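Local coordinates for protein purine nucleoside phosphorylase (Anopheles gambiae, PDB 2P4S) that catalyses the phosphate-dependent cleavage of the N-glycosidic bond of purine nucleosides, chiefly inosine and 2'-deoxyinosine, in purine salvage, at residues Arg210-Lys218 and Cys320-Asn328; Gly275-Glu286 and Gly298-His308. All blocks are in the same frame, centred on the assembly; numbering follows the deposited sequence.

Contact 1: Arg210-Lys218 and Cys320-Asn328; sequences RVGDIMLIK and CFAFSLITN. With DIH (7-[[(3R,4R)-3-(hydroxymethyl)-4-oxidanyl-pyrrolidin-1-ium-1-yl]methyl]-3,5-dihydropyrrolo[3,2-d]pyrimidin-4-one), chain F.
At a chi1 of -66°, I214 carries CG1 beside its backbone N and turns CG2 to within 3.7 Å of CD1 of F323, whose chi1 of 61° sets the ring between its backbone N and carbonyl carbon. Two residues along, and again diagonal to the register, CD2 of L216 reaches CZ of F321. These chains lie on one face of an antiparallel pairing, where helix 253-265 covers L216 and F321. On the other face I217 CD1 rests on A322 CB and on OG of S324, a hydroxyl bonded to N200. The backbones join through M215 and S324, a hydrogen-bonded pair; just before strand 214-218 a type II turn from R210 to D213 extends the backbone bonding, G212 N giving a nearly linear bond of 2.7 Å to I326 O. Where the chain turns a corner at N328, its amide faces the inhibitor DIH: OD1 accepts from DIH N7 at 2.8 Å and ND2 donates to DIH O6 at 2.9 Å. OD1 also takes OG1 of T327, in the carbonyl plane, at 2.8 Å. Three bonds fix the amide's rotation; ND2 to O6 recognises the 6-oxo group, consistent with inactivity on adenosine, and OD1 would probably favour a base protonated at N7, as this deazapurine is.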
loop_
_atom_site.group_PDB
_atom_site.type_symbol
_atom_site.label_atom_id
_atom_site.label_comp_id
_atom_site.label_asym_id
_atom_site.label_seq_id
_atom_site.Cartn_x
_atom_site.Cartn_y
_atom_site.Cartn_z
ATOM N N ARG A 210 11.383 -18.146 19.229
ATOM C CA ARG A 210 12.827 -18.212 19.366
ATOM C C ARG A 210 13.467 -18.408 17.979
ATOM O O ARG A 210 12.879 -19.032 17.084
ATOM C CB ARG A 210 13.232 -19.368 20.317
ATOM C CG ARG A 210 12.750 -19.155 21.763
ATOM C CD ARG A 210 13.014 -20.406 22.618
ATOM N NE ARG A 210 12.492 -20.300 23.995
ATOM C CZ ARG A 210 13.100 -19.616 24.969
ATOM N NH1 ARG A 210 14.244 -18.963 24.721
ATOM N NH2 ARG A 210 12.567 -19.568 26.195
ATOM N N VAL A 211 14.674 -17.884 17.805
ATOM C CA VAL A 211 15.419 -18.076 16.567
ATOM C C VAL A 211 15.573 -19.570 16.336
ATOM O O VAL A 211 15.957 -20.312 17.263
ATOM C CB VAL A 211 16.842 -17.410 16.652
ATOM C CG1 VAL A 211 17.745 -17.883 15.495
ATOM C CG2 VAL A 211 16.717 -15.861 16.694
ATOM N N GLY A 212 15.297 -20.023 15.113
ATOM C CA GLY A 212 15.385 -21.449 14.833
ATOM C C GLY A 212 14.035 -22.162 14.917
ATOM O O GLY A 212 13.922 -23.300 14.485
ATOM N N ASP A 213 13.007 -21.512 15.465
ATOM C CA ASP A 213 11.655 -22.086 15.451
ATOM C C ASP A 213 11.162 -22.114 14.031
ATOM O O ASP A 213 11.563 -21.275 13.187
ATOM C CB ASP A 213 10.671 -21.200 16.266
ATOM C CG ASP A 213 10.878 -21.293 17.800
ATOM O OD1 ASP A 213 11.740 -22.073 18.287
ATOM O OD2 ASP A 213 10.186 -20.552 18.537
ATOM N N ILE A 214 10.248 -23.056 13.768
ATOM C CA ILE A 214 9.474 -23.082 12.547
ATOM C C ILE A 214 8.054 -22.669 12.908
ATOM O O ILE A 214 7.405 -23.308 13.750
ATOM C CB ILE A 214 9.503 -24.488 11.958
ATOM C CG1 ILE A 214 10.936 -24.832 11.513
ATOM C CG2 ILE A 214 8.449 -24.688 10.853
ATOM C CD1 ILE A 214 11.108 -26.319 11.198
ATOM N N MET A 215 7.587 -21.594 12.297
ATOM C CA MET A 215 6.197 -21.218 12.388
ATOM C C MET A 215 5.415 -21.708 11.186
ATOM O O MET A 215 5.600 -21.181 10.093
ATOM C CB MET A 215 6.042 -19.702 12.482
ATOM C CG MET A 215 4.613 -19.285 12.886
ATOM S SD MET A 215 4.240 -17.609 12.442
ATOM C CE MET A 215 4.083 -17.714 10.634
ATOM N N LEU A 216 4.506 -22.670 11.396
ATOM C CA LEU A 216 3.457 -22.950 10.403
ATOM C C LEU A 216 2.672 -21.681 10.137
ATOM O O LEU A 216 2.267 -20.972 11.048
ATOM C CB LEU A 216 2.466 -24.027 10.847
ATOM C CG LEU A 216 3.129 -25.310 11.375
ATOM C CD1 LEU A 216 2.113 -26.269 11.948
ATOM C CD2 LEU A 216 4.071 -25.970 10.319
ATOM N N ILE A 217 2.430 -21.423 8.866
ATOM C CA ILE A 217 1.605 -20.306 8.498
ATOM C C ILE A 217 0.176 -20.801 8.509
ATOM O O ILE A 217 -0.200 -21.723 7.775
ATOM C CB ILE A 217 2.053 -19.661 7.158
ATOM C CG1 ILE A 217 3.556 -19.320 7.231
ATOM C CG2 ILE A 217 1.144 -18.431 6.826
ATOM C CD1 ILE A 217 4.171 -18.685 5.929
ATOM N N LYS A 218 -0.596 -20.212 9.409
ATOM C CA LYS A 218 -1.980 -20.532 9.528
ATOM C C LYS A 218 -2.779 -19.530 8.685
ATOM O O LYS A 218 -3.866 -19.847 8.202
ATOM C CB LYS A 218 -2.388 -20.470 11.010
ATOM C CG LYS A 218 -3.870 -20.725 11.239
ATOM C CD LYS A 218 -4.262 -20.685 12.744
ATOM C CE LYS A 218 -5.646 -21.360 12.940
ATOM N NZ LYS A 218 -6.000 -21.242 14.445
ATOM N N CYS A 320 -2.224 -25.798 -0.419
ATOM C CA CYS A 320 -1.051 -25.070 0.063
ATOM C C CYS A 320 -0.698 -25.385 1.506
ATOM O O CYS A 320 -1.589 -25.489 2.364
ATOM C CB CYS A 320 -1.272 -23.557 -0.049
ATOM S SG CYS A 320 -1.567 -22.950 -1.730
ATOM N N PHE A 321 0.611 -25.547 1.735
ATOM C CA PHE A 321 1.201 -25.705 3.039
ATOM C C PHE A 321 2.385 -24.725 3.027
ATOM O O PHE A 321 3.078 -24.592 2.013
ATOM C CB PHE A 321 1.703 -27.152 3.262
ATOM C CG PHE A 321 2.461 -27.323 4.544
ATOM C CD1 PHE A 321 3.847 -27.521 4.534
ATOM C CD2 PHE A 321 1.797 -27.217 5.793
ATOM C CE1 PHE A 321 4.573 -27.616 5.719
ATOM C CE2 PHE A 321 2.508 -27.322 7.012
ATOM C CZ PHE A 321 3.894 -27.540 6.984
ATOM N N ALA A 322 2.588 -24.006 4.120
ATOM C CA ALA A 322 3.703 -23.067 4.197
ATOM C C ALA A 322 4.216 -22.885 5.617
ATOM O O ALA A 322 3.446 -22.975 6.566
ATOM C CB ALA A 322 3.284 -21.702 3.610
ATOM N N PHE A 323 5.517 -22.632 5.751
ATOM C CA PHE A 323 6.112 -22.259 7.031
ATOM C C PHE A 323 7.221 -21.232 6.904
ATOM O O PHE A 323 7.850 -21.123 5.858
ATOM C CB PHE A 323 6.624 -23.469 7.815
ATOM C CG PHE A 323 7.699 -24.251 7.126
ATOM C CD1 PHE A 323 9.040 -23.926 7.309
ATOM C CD2 PHE A 323 7.382 -25.355 6.345
ATOM C CE1 PHE A 323 10.029 -24.659 6.727
ATOM C CE2 PHE A 323 8.388 -26.098 5.747
ATOM C CZ PHE A 323 9.714 -25.753 5.955
ATOM N N SER A 324 7.447 -20.520 8.013
ATOM C CA SER A 324 8.560 -19.603 8.197
ATOM C C SER A 324 9.573 -20.233 9.173
ATOM O O SER A 324 9.198 -20.665 10.286
ATOM C CB SER A 324 8.063 -18.297 8.832
ATOM O OG SER A 324 7.162 -17.561 8.028
ATOM N N LEU A 325 10.850 -20.256 8.777
ATOM C CA LEU A 325 11.930 -20.411 9.739
ATOM C C LEU A 325 12.196 -19.015 10.344
ATOM O O LEU A 325 12.485 -18.061 9.603
ATOM C CB LEU A 325 13.195 -20.943 9.050
ATOM C CG LEU A 325 14.420 -21.216 9.928
ATOM C CD1 LEU A 325 14.184 -22.346 10.972
ATOM C CD2 LEU A 325 15.581 -21.582 9.008
ATOM N N ILE A 326 12.102 -18.915 11.684
ATOM C CA ILE A 326 12.339 -17.681 12.400
ATOM C C ILE A 326 13.848 -17.512 12.498
ATOM O O ILE A 326 14.512 -18.269 13.171
ATOM C CB ILE A 326 11.691 -17.730 13.829
ATOM C CG1 ILE A 326 10.182 -17.994 13.734
ATOM C CG2 ILE A 326 12.044 -16.487 14.650
ATOM C CD1 ILE A 326 9.353 -16.918 12.909
ATOM N N THR A 327 14.411 -16.515 11.808
ATOM C CA THR A 327 15.867 -16.471 11.599
ATOM C C THR A 327 16.473 -15.403 12.480
ATOM O O THR A 327 17.679 -15.272 12.578
ATOM C CB THR A 327 16.213 -16.210 10.114
ATOM O OG1 THR A 327 15.416 -15.117 9.619
ATOM C CG2 THR A 327 15.908 -17.447 9.290
ATOM N N ASN A 328 15.611 -14.644 13.134
ATOM C CA ASN A 328 16.003 -13.499 13.897
ATOM C C ASN A 328 14.750 -13.007 14.545
ATOM O O ASN A 328 13.644 -13.189 14.005
ATOM C CB ASN A 328 16.618 -12.369 13.033
ATOM C CG ASN A 328 15.669 -11.877 11.929
ATOM O OD1 ASN A 328 15.389 -12.613 10.939
ATOM N ND2 ASN A 328 15.181 -10.632 12.077
HETATM O "O5'" DIH F . 17.806 -11.304 4.871
HETATM C "C5'" DIH F . 16.861 -10.633 4.014
HETATM C "C4'" DIH F . 16.062 -11.712 3.326
HETATM C "C6'" DIH F . 15.439 -12.692 4.346
HETATM C "C3'" DIH F . 14.922 -11.096 2.545
HETATM O "O3'" DIH F . 14.703 -11.890 1.377
HETATM C "C2'" DIH F . 13.722 -11.274 3.457
HETATM N "N1'" DIH F . 13.977 -12.619 4.062
HETATM C C10 DIH F . 13.029 -12.879 5.156
HETATM C C9 DIH F . 13.282 -12.234 6.501
HETATM C C8 DIH F . 14.071 -12.790 7.544
HETATM N N7 DIH F . 14.037 -11.942 8.608
HETATM C C5 DIH F . 13.267 -10.864 8.307
HETATM C C6 DIH F . 12.814 -9.661 9.062
HETATM O O6 DIH F . 13.194 -9.430 10.283
HETATM N N1 DIH F . 11.997 -8.825 8.387
HETATM C C2 DIH F . 11.590 -9.033 7.098
HETATM N N3 DIH F . 11.950 -10.122 6.399
HETATM C C4 DIH F . 12.781 -11.038 7.001
HETATM O O HOH W 1 0.558 -23.978 6.201
#

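Contact 2: Gly275-Glu286 and Gly298-His308; sequences GVYTCLGGPNFE and GVDAIGMSTVH. With DIH (7-[[(3R,4R)-3-(hydroxymethyl)-4-oxidanyl-pyrrolidin-1-ium-1-yl]methyl]-3,5-dihydropyrrolo[3,2-d]pyrimidin-4-one), chain F; PO4 (phosphate ion), chain D.
The hydroxyl of Y277, whose ring lies along the second segment, accepts from S305 N, with OH and N 3.1 Å apart. The same hydroxyl donates to a water at 2.7 Å that in turn bonds to O3 of the phosphate ion, while CG2 of V307 touches the ring's edge. SG of C279 lies in the plane of the H308 ring, at its edge and 4.9 Å from the centroid. M304 is stretched straight beyond CG, with chi2 and chi3 near 180°; this carries SD alongside DIH C2' and sets CE against the carbonyl oxygens of P283 and N284. Strands 275-279 and 301-303 run parallel, joined by helix 288-296 as a beta-alpha-beta crossover, and the active site forms where both strands end. There E286 bends at chi2 (70°), bringing OE1 to DIH N1 in a nearly straight bond of 2.7 Å, with CD packed on I302 CG2. F285 puts CD1 and CE1 near the inhibitor's bicyclic base, and F244 of the third subunit packs on F285. S305 OG donates to phosphate O3 at 2.7 Å. At the opposite end of the pairing, D300 OD2 uses its anti lone pair to accept from V276 N at 3.0 Å, while its OD1 is bonded to N206.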
loop_
_atom_site.group_PDB
_atom_site.type_symbol
_atom_site.label_atom_id
_atom_site.label_comp_id
_atom_site.label_asym_id
_atom_site.label_seq_id
_atom_site.Cartn_x
_atom_site.Cartn_y
_atom_site.Cartn_z
ATOM N N GLY A 275 1.182 -19.446 13.297
ATOM C CA GLY A 275 0.646 -18.097 13.385
ATOM C C GLY A 275 0.585 -17.411 12.055
ATOM O O GLY A 275 0.462 -18.061 11.026
ATOM N N VAL A 276 0.574 -16.077 12.110
ATOM C CA VAL A 276 0.180 -15.232 10.994
ATOM C C VAL A 276 1.423 -14.591 10.389
ATOM O O VAL A 276 2.248 -13.982 11.111
ATOM C CB VAL A 276 -0.911 -14.175 11.449
ATOM C CG1 VAL A 276 -1.288 -13.176 10.310
ATOM C CG2 VAL A 276 -2.211 -14.888 12.094
ATOM N N TYR A 277 1.529 -14.659 9.044
ATOM C CA TYR A 277 2.749 -14.174 8.332
ATOM C C TYR A 277 2.363 -12.943 7.546
ATOM O O TYR A 277 1.221 -12.829 7.149
ATOM C CB TYR A 277 3.308 -15.266 7.438
ATOM C CG TYR A 277 4.364 -14.828 6.457
ATOM C CD1 TYR A 277 5.726 -14.873 6.798
ATOM C CD2 TYR A 277 4.019 -14.450 5.142
ATOM C CE1 TYR A 277 6.709 -14.502 5.892
ATOM C CE2 TYR A 277 5.001 -14.082 4.223
ATOM C CZ TYR A 277 6.338 -14.120 4.597
ATOM O OH TYR A 277 7.309 -13.772 3.683
ATOM N N THR A 278 3.256 -11.967 7.392
ATOM C CA THR A 278 2.939 -10.893 6.445
ATOM C C THR A 278 4.157 -10.692 5.516
ATOM O O THR A 278 5.292 -10.923 5.961
ATOM C CB THR A 278 2.508 -9.574 7.108
ATOM O OG1 THR A 278 1.909 -8.731 6.111
ATOM C CG2 THR A 278 3.710 -8.826 7.743
ATOM N N CYS A 279 3.898 -10.257 4.287
ATOM C CA CYS A 279 4.902 -9.986 3.266
ATOM C C CYS A 279 5.062 -8.472 3.067
ATOM O O CYS A 279 4.168 -7.817 2.516
ATOM C CB CYS A 279 4.496 -10.649 1.941
ATOM S SG CYS A 279 5.605 -10.282 0.541
ATOM N N LEU A 280 6.186 -7.917 3.513
ATOM C CA LEU A 280 6.458 -6.474 3.316
ATOM C C LEU A 280 7.350 -6.287 2.074
ATOM O O LEU A 280 8.031 -7.201 1.677
ATOM C CB LEU A 280 7.124 -5.863 4.567
ATOM C CG LEU A 280 6.468 -6.137 5.935
ATOM C CD1 LEU A 280 7.138 -5.359 7.036
ATOM C CD2 LEU A 280 4.988 -5.771 5.898
ATOM N N GLY A 281 7.376 -5.099 1.483
ATOM C CA GLY A 281 8.252 -4.843 0.329
ATOM C C GLY A 281 9.765 -4.997 0.590
ATOM O O GLY A 281 10.498 -5.542 -0.262
ATOM N N GLY A 282 10.250 -4.530 1.751
ATOM C CA GLY A 282 11.702 -4.484 1.990
ATOM C C GLY A 282 12.316 -3.476 1.035
ATOM O O GLY A 282 11.591 -2.613 0.516
ATOM N N PRO A 283 13.636 -3.549 0.798
ATOM C CA PRO A 283 14.604 -4.528 1.321
ATOM C C PRO A 283 15.119 -4.229 2.718
ATOM O O PRO A 283 15.743 -5.090 3.331
ATOM C CB PRO A 283 15.767 -4.430 0.329
ATOM C CG PRO A 283 15.692 -2.970 -0.180
ATOM C CD PRO A 283 14.251 -2.562 -0.100
ATOM N N ASN A 284 14.890 -3.016 3.220
ATOM C CA ASN A 284 15.267 -2.719 4.607
ATOM C C ASN A 284 14.400 -3.539 5.594
ATOM O O ASN A 284 13.265 -3.930 5.284
ATOM C CB ASN A 284 15.194 -1.206 4.880
ATOM C CG ASN A 284 13.773 -0.652 4.769
ATOM O OD1 ASN A 284 13.294 -0.367 3.678
ATOM N ND2 ASN A 284 13.086 -0.526 5.905
ATOM N N PHE A 285 14.943 -3.836 6.764
ATOM C CA PHE A 285 14.152 -4.511 7.804
ATOM C C PHE A 285 13.310 -3.440 8.530
ATOM O O PHE A 285 13.473 -2.239 8.314
ATOM C CB PHE A 285 15.059 -5.307 8.779
ATOM C CG PHE A 285 15.859 -6.405 8.123
ATOM C CD1 PHE A 285 15.274 -7.609 7.765
ATOM C CD2 PHE A 285 17.243 -6.249 7.883
ATOM C CE1 PHE A 285 16.030 -8.648 7.141
ATOM C CE2 PHE A 285 18.005 -7.278 7.282
ATOM C CZ PHE A 285 17.366 -8.483 6.903
ATOM N N GLU A 286 12.445 -3.877 9.430
ATOM C CA GLU A 286 11.427 -3.017 10.038
ATOM C C GLU A 286 11.919 -2.131 11.207
ATOM O O GLU A 286 12.803 -2.515 11.967
ATOM C CB GLU A 286 10.290 -3.915 10.534
ATOM C CG GLU A 286 9.584 -4.667 9.417
ATOM C CD GLU A 286 10.483 -5.777 8.775
ATOM O OE1 GLU A 286 11.182 -6.478 9.562
ATOM O OE2 GLU A 286 10.488 -5.934 7.502
ATOM N N GLY A 298 -1.927 -8.424 14.683
ATOM C CA GLY A 298 -2.004 -9.904 14.743
ATOM C C GLY A 298 -0.909 -10.646 13.967
ATOM O O GLY A 298 -0.958 -11.868 13.859
ATOM N N VAL A 299 0.121 -9.940 13.496
ATOM C CA VAL A 299 1.233 -10.581 12.774
ATOM C C VAL A 299 2.235 -11.222 13.738
ATOM O O VAL A 299 2.777 -10.549 14.658
ATOM C CB VAL A 299 1.954 -9.545 11.839
ATOM C CG1 VAL A 299 3.292 -10.095 11.269
ATOM C CG2 VAL A 299 0.990 -9.038 10.729
ATOM N N ASP A 300 2.537 -12.506 13.500
ATOM C CA ASP A 300 3.584 -13.186 14.286
ATOM C C ASP A 300 4.932 -13.232 13.627
ATOM O O ASP A 300 5.928 -13.285 14.326
ATOM C CB ASP A 300 3.166 -14.624 14.671
ATOM C CG ASP A 300 1.916 -14.622 15.487
ATOM O OD1 ASP A 300 1.957 -14.223 16.693
ATOM O OD2 ASP A 300 0.880 -14.921 14.914
ATOM N N ALA A 301 4.957 -13.255 12.294
ATOM C CA ALA A 301 6.205 -13.454 11.541
ATOM C C ALA A 301 6.235 -12.476 10.375
ATOM O O ALA A 301 5.261 -12.343 9.675
ATOM C CB ALA A 301 6.361 -14.919 11.032
ATOM N N ILE A 302 7.346 -11.773 10.218
ATOM C CA ILE A 302 7.464 -10.742 9.190
ATOM C C ILE A 302 8.484 -11.150 8.138
ATOM O O ILE A 302 9.638 -11.464 8.471
ATOM C CB ILE A 302 7.869 -9.354 9.766
ATOM C CG1 ILE A 302 6.804 -8.822 10.769
ATOM C CG2 ILE A 302 8.049 -8.338 8.589
ATOM C CD1 ILE A 302 7.353 -7.667 11.781
ATOM N N GLY A 303 8.059 -11.133 6.878
ATOM C CA GLY A 303 8.916 -11.544 5.802
ATOM C C GLY A 303 8.753 -10.667 4.590
ATOM O O GLY A 303 8.175 -9.593 4.703
ATOM N N MET A 304 9.246 -11.143 3.431
ATOM C CA MET A 304 9.174 -10.385 2.170
ATOM C C MET A 304 8.832 -11.238 0.941
ATOM O O MET A 304 9.258 -10.905 -0.160
ATOM C CB MET A 304 10.519 -9.679 1.902
ATOM C CG MET A 304 10.973 -8.753 3.040
ATOM S SD MET A 304 12.549 -8.049 2.659
ATOM C CE MET A 304 12.951 -7.094 4.143
ATOM N N SER A 305 8.067 -12.329 1.087
ATOM C CA SER A 305 7.817 -13.213 -0.054
ATOM C C SER A 305 6.526 -13.996 0.150
ATOM O O SER A 305 5.715 -13.626 1.026
ATOM C CB SER A 305 8.997 -14.152 -0.242
ATOM O OG SER A 305 8.975 -15.150 0.764
ATOM N N THR A 306 6.311 -15.065 -0.646
ATOM C CA THR A 306 5.332 -16.139 -0.250
ATOM C C THR A 306 3.853 -15.843 -0.458
ATOM O O THR A 306 3.151 -16.640 -1.092
ATOM C CB THR A 306 5.566 -16.577 1.232
ATOM O OG1 THR A 306 6.885 -17.099 1.317
ATOM C CG2 THR A 306 4.573 -17.663 1.717
ATOM N N VAL A 307 3.390 -14.710 0.060
ATOM C CA VAL A 307 1.933 -14.409 0.107
ATOM C C VAL A 307 1.300 -14.495 -1.312
ATOM O O VAL A 307 0.290 -15.150 -1.504
ATOM C CB VAL A 307 1.627 -13.015 0.842
ATOM C CG1 VAL A 307 0.214 -12.476 0.515
ATOM C CG2 VAL A 307 1.760 -13.165 2.320
ATOM N N HIS A 308 1.954 -13.843 -2.282
ATOM C CA HIS A 308 1.533 -13.772 -3.695
ATOM C C HIS A 308 1.730 -15.085 -4.426
ATOM O O HIS A 308 0.974 -15.395 -5.330
ATOM C CB HIS A 308 2.265 -12.609 -4.437
ATOM C CG HIS A 308 3.726 -12.521 -4.125
ATOM N ND1 HIS A 308 4.212 -11.890 -2.998
ATOM C CD2 HIS A 308 4.809 -13.034 -4.765
ATOM C CE1 HIS A 308 5.531 -12.023 -2.956
ATOM N NE2 HIS A 308 5.909 -12.741 -4.001
HETATM O "O5'" DIH F . 17.806 -11.304 4.871
HETATM C "C5'" DIH F . 16.861 -10.633 4.014
HETATM C "C4'" DIH F . 16.062 -11.712 3.326
HETATM C "C6'" DIH F . 15.439 -12.692 4.346
HETATM C "C3'" DIH F . 14.922 -11.096 2.545
HETATM O "O3'" DIH F . 14.703 -11.890 1.377
HETATM C "C2'" DIH F . 13.722 -11.274 3.457
HETATM N "N1'" DIH F . 13.977 -12.619 4.062
HETATM C C10 DIH F . 13.029 -12.879 5.156
HETATM C C9 DIH F . 13.282 -12.234 6.501
HETATM C C8 DIH F . 14.071 -12.790 7.544
HETATM N N7 DIH F . 14.037 -11.942 8.608
HETATM C C5 DIH F . 13.267 -10.864 8.307
HETATM C C6 DIH F . 12.814 -9.661 9.062
HETATM O O6 DIH F . 13.194 -9.430 10.283
HETATM N N1 DIH F . 11.997 -8.825 8.387
HETATM C C2 DIH F . 11.590 -9.033 7.098
HETATM N N3 DIH F . 11.950 -10.122 6.399
HETATM C C4 DIH F . 12.781 -11.038 7.001
HETATM P P PO4 D . 12.765 -15.411 1.777
HETATM O O1 PO4 D . 13.017 -16.592 2.659
HETATM O O2 PO4 D . 12.906 -15.868 0.324
HETATM O O3 PO4 D . 11.405 -14.837 1.926
HETATM O O4 PO4 D . 13.771 -14.356 2.129
HETATM O O HOH W 2 10.007 -13.995 3.943
HETATM O O HOH W 3 9.781 -7.875 -1.403
#

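Overall arrangement
Both contacts are buried and belong to one mixed sheet: strand 214-221 pairs antiparallel with 319-329 in contact 1 and parallel with 272-279, which carries contact 2 on to strand 301-303. They join directly where G275 exchanges backbone bonds with L216 and K218, and where Y277 packs on S324. Contact 1 is mostly apolar, with a regular backbone ladder and its ligand chemistry confined to one end. Contact 2 is more polar, uses water and phosphate, and reaches the third subunit through its loop. The two nevertheless share one ligand, N328 and E286 binding different polar atoms of the same base, which illustrates how a strand corner and a loop far apart in sequence assemble a single pocket.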